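Local coordinates for protein arginyl-tRNA synthetase, putative (Plasmodium falciparum, PDB 5JLD) that probably catalyses the ATP-dependent attachment of L-arginine to tRNA(Arg), as a monomeric class I aminoacyl-tRNA synthetase of the cytoplasm, at residues R414-R419 with I479-S484. Sequence-based numbering, arbitrary orientation.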
ATOM      1  N   ARG A 414      20.181 -19.205  10.391  1.00 86.14           N
ATOM      2  CA  ARG A 414      21.377 -19.860   9.853  1.00 89.18           C
ATOM      3  C   ARG A 414      22.358 -18.842   9.255  1.00 81.10           C
ATOM      4  O   ARG A 414      23.550 -18.790   9.626  1.00 76.66           O
ATOM      5  CB  ARG A 414      20.974 -20.899   8.801  1.00 94.88           C
ATOM      6  CG  ARG A 414      22.105 -21.405   7.920  1.00108.53           C
ATOM      7  CD  ARG A 414      21.587 -22.422   6.906  1.00120.31           C
ATOM      8  NE  ARG A 414      22.014 -22.114   5.544  1.00125.56           N
ATOM      9  CZ  ARG A 414      21.401 -22.554   4.448  1.00125.15           C
ATOM     10  NH1 ARG A 414      20.322 -23.321   4.550  1.00121.18           N
ATOM     11  NH2 ARG A 414      21.864 -22.221   3.250  1.00125.51           N
ATOM     12  N   ASP A 415      21.853 -18.021   8.338  1.00 72.71           N
ATOM     13  CA  ASP A 415      22.703 -17.019   7.709  1.00 72.93           C
ATOM     14  C   ASP A 415      23.292 -16.070   8.757  1.00 77.93           C
ATOM     15  O   ASP A 415      24.481 -15.725   8.704  1.00 79.82           O
ATOM     16  CB  ASP A 415      21.920 -16.240   6.654  1.00 65.01           C
ATOM     17  CG  ASP A 415      21.301 -17.150   5.605  1.00 75.31           C
ATOM     18  OD1 ASP A 415      21.879 -18.228   5.332  1.00 86.51           O
ATOM     19  OD2 ASP A 415      20.234 -16.794   5.060  1.00 69.84           O
ATOM     20  N   LEU A 416      22.463 -15.693   9.728  1.00 75.19           N
ATOM     21  CA  LEU A 416      22.846 -14.756  10.779  1.00 75.38           C
ATOM     22  C   LEU A 416      23.981 -15.284  11.658  1.00 75.63           C
ATOM     23  O   LEU A 416      24.997 -14.619  11.810  1.00 83.46           O
ATOM     24  CB  LEU A 416      21.636 -14.404  11.647  1.00 76.16           C
ATOM     25  CG  LEU A 416      21.895 -13.469  12.832  1.00 80.42           C
ATOM     26  CD1 LEU A 416      22.563 -12.188  12.367  1.00 86.86           C
ATOM     27  CD2 LEU A 416      20.608 -13.155  13.574  1.00 79.93           C
ATOM     28  N   LEU A 417      23.802 -16.466  12.238  1.00 74.19           N
ATOM     29  CA  LEU A 417      24.842 -17.095  13.046  1.00 80.04           C
ATOM     30  C   LEU A 417      26.111 -17.293  12.228  1.00 90.14           C
ATOM     31  O   LEU A 417      27.223 -17.069  12.724  1.00 95.03           O
ATOM     32  CB  LEU A 417      24.368 -18.441  13.600  1.00 82.08           C
ATOM     33  CG  LEU A 417      23.313 -18.465  14.711  1.00 79.49           C
ATOM     34  CD1 LEU A 417      22.680 -19.839  14.804  1.00 73.05           C
ATOM     35  CD2 LEU A 417      23.934 -18.084  16.050  1.00 81.81           C
ATOM     36  N   GLN A 418      25.939 -17.701  10.972  1.00 93.21           N
ATOM     37  CA  GLN A 418      27.084 -17.885  10.086  1.00 94.05           C
ATOM     38  C   GLN A 418      27.844 -16.564   9.896  1.00 91.66           C
ATOM     39  O   GLN A 418      29.069 -16.559   9.777  1.00 93.70           O
ATOM     40  CB  GLN A 418      26.621 -18.469   8.745  1.00 96.14           C
ATOM     41  CG  GLN A 418      27.701 -18.632   7.692  1.00 99.28           C
ATOM     42  CD  GLN A 418      27.968 -17.348   6.936  1.00104.12           C
ATOM     43  OE1 GLN A 418      27.044 -16.588   6.639  1.00106.74           O
ATOM     44  NE2 GLN A 418      29.237 -17.085   6.639  1.00103.69           N
ATOM     45  N   ARG A 419      27.118 -15.448   9.880  1.00 85.84           N
ATOM     46  CA  ARG A 419      27.748 -14.131   9.764  1.00 83.15           C
ATOM     47  C   ARG A 419      28.445 -13.723  11.061  1.00 87.06           C
ATOM     48  O   ARG A 419      29.541 -13.161  11.038  1.00 84.13           O
ATOM     49  CB  ARG A 419      26.720 -13.066   9.377  1.00 78.09           C
ATOM     50  CG  ARG A 419      26.275 -13.118   7.925  1.00 75.26           C
ATOM     51  CD  ARG A 419      25.526 -11.858   7.538  1.00 73.97           C
ATOM     52  NE  ARG A 419      24.326 -11.675   8.344  1.00 79.12           N
ATOM     53  CZ  ARG A 419      23.104 -12.001   7.943  1.00 82.03           C
ATOM     54  NH1 ARG A 419      22.922 -12.527   6.739  1.00 84.50           N
ATOM     55  NH2 ARG A 419      22.062 -11.796   8.740  1.00 80.52           N
ATOM     56  N   ILE A 479      18.229  -3.945   3.358  1.00 46.62           N
ATOM     57  CA  ILE A 479      17.697  -2.678   3.840  1.00 47.26           C
ATOM     58  C   ILE A 479      17.934  -2.575   5.345  1.00 51.09           C
ATOM     59  O   ILE A 479      18.389  -1.542   5.872  1.00 51.32           O
ATOM     60  CB  ILE A 479      16.200  -2.547   3.545  1.00 44.27           C
ATOM     61  CG1 ILE A 479      15.917  -2.746   2.050  1.00 42.81           C
ATOM     62  CG2 ILE A 479      15.673  -1.189   4.040  1.00 47.36           C
ATOM     63  CD1 ILE A 479      16.295  -1.572   1.169  1.00 40.14           C
ATOM     64  N   ILE A 480      17.661  -3.683   6.021  1.00 42.51           N
ATOM     65  CA  ILE A 480      17.794  -3.742   7.464  1.00 50.70           C
ATOM     66  C   ILE A 480      19.236  -3.494   7.886  1.00 53.13           C
ATOM     67  O   ILE A 480      19.499  -2.698   8.803  1.00 56.22           O
ATOM     68  CB  ILE A 480      17.274  -5.091   7.990  1.00 50.81           C
ATOM     69  CG1 ILE A 480      15.749  -5.133   7.830  1.00 50.34           C
ATOM     70  CG2 ILE A 480      17.638  -5.300   9.453  1.00 55.93           C
ATOM     71  CD1 ILE A 480      15.157  -6.480   8.091  1.00 57.67           C
ATOM     72  N   TYR A 481      20.181  -4.128   7.198  1.00 51.64           N
ATOM     73  CA  TYR A 481      21.576  -3.940   7.579  1.00 58.25           C
ATOM     74  C   TYR A 481      22.056  -2.530   7.266  1.00 56.17           C
ATOM     75  O   TYR A 481      22.890  -1.985   7.994  1.00 63.92           O
ATOM     76  CB  TYR A 481      22.467  -4.994   6.917  1.00 62.14           C
ATOM     77  CG  TYR A 481      22.550  -6.220   7.785  1.00 61.29           C
ATOM     78  CD1 TYR A 481      21.550  -7.178   7.750  1.00 63.06           C
ATOM     79  CD2 TYR A 481      23.595  -6.391   8.688  1.00 63.64           C
ATOM     80  CE1 TYR A 481      21.597  -8.292   8.566  1.00 69.87           C
ATOM     81  CE2 TYR A 481      23.660  -7.508   9.505  1.00 70.63           C
ATOM     82  CZ  TYR A 481      22.653  -8.458   9.438  1.00 76.18           C
ATOM     83  OH  TYR A 481      22.686  -9.575  10.241  1.00 81.57           O
ATOM     84  N   GLY A 482      21.505  -1.929   6.217  1.00 54.93           N
ATOM     85  CA  GLY A 482      21.790  -0.534   5.927  1.00 61.85           C
ATOM     86  C   GLY A 482      21.381   0.333   7.100  1.00 63.21           C
ATOM     87  O   GLY A 482      22.146   1.195   7.586  1.00 59.91           O
ATOM     88  N   TYR A 483      20.170   0.070   7.584  1.00 63.89           N
ATOM     89  CA  TYR A 483      19.643   0.814   8.720  1.00 60.20           C
ATOM     90  C   TYR A 483      20.522   0.673   9.973  1.00 60.88           C
ATOM     91  O   TYR A 483      20.855   1.678  10.647  1.00 52.60           O
ATOM     92  CB  TYR A 483      18.218   0.368   9.039  1.00 52.80           C
ATOM     93  CG  TYR A 483      17.639   1.148  10.184  1.00 53.89           C
ATOM     94  CD1 TYR A 483      17.196   2.458  10.004  1.00 50.12           C
ATOM     95  CD2 TYR A 483      17.567   0.594  11.455  1.00 52.33           C
ATOM     96  CE1 TYR A 483      16.667   3.180  11.056  1.00 45.41           C
ATOM     97  CE2 TYR A 483      17.047   1.311  12.514  1.00 55.68           C
ATOM     98  CZ  TYR A 483      16.596   2.601  12.312  1.00 50.16           C
ATOM     99  OH  TYR A 483      16.079   3.308  13.374  1.00 54.02           O
ATOM    100  N   SER A 484      20.893  -0.567  10.288  1.00 57.32           N
ATOM    101  CA  SER A 484      21.742  -0.799  11.459  1.00 58.17           C
ATOM    102  C   SER A 484      23.119  -0.137  11.297  1.00 57.00           C
ATOM    103  O   SER A 484      23.717   0.307  12.278  1.00 61.28           O
ATOM    104  CB  SER A 484      21.906  -2.296  11.732  1.00 65.61           C
ATOM    105  OG  SER A 484      22.501  -2.960  10.633  1.00 65.27           O
TER
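Leu416 and Arg419, one helical turn apart on helix 401-420, both reach the phenol oxygen of Tyr481 on helix 476-492, although the nearest CA atoms, those of Leu416 and Tyr481, are 11.4 Å apart; long side chains span the separation. Leu416 touches with its far methyl alone, CD1 lying 3.4 Å from Tyr481 OH, a nonpolar contact on the hydroxyl. The same leucine packs on Leu439 and Leu443 of helix 436-453, which also receives Ile480, so this third helix bridges the other two. Arg419 supplies the polar half. Its chain bends at chi3 (-61°), with Leu416 CA and Asp415 O both lying over one guanidinium face, toward its rim, while the NE/NH2 edge meets the phenol. NH2 donates to Tyr481 OH at 2.8 Å, with the oxygen tilted from the guanidinium plane; NE adds a longer, weak bond to that OH at 3.3 Å, and both bonds are bent. Guanidinium and ring planes stand 76° apart, and Arg419 NH2 also comes within 3.5 Å of Tyr481 CE1 and CZ. On the opposing helix, Ser484 OG donates to Tyr481 O at 2.8 Å, and Leu593 near the C-terminus touches the tyrosine. The contact thus joins the end of a catalytic-domain helix to the DALR anticodon-binding domain through one hydroxyl accepting two N-H groups, whose positive charge would probably make the phenol a better donor.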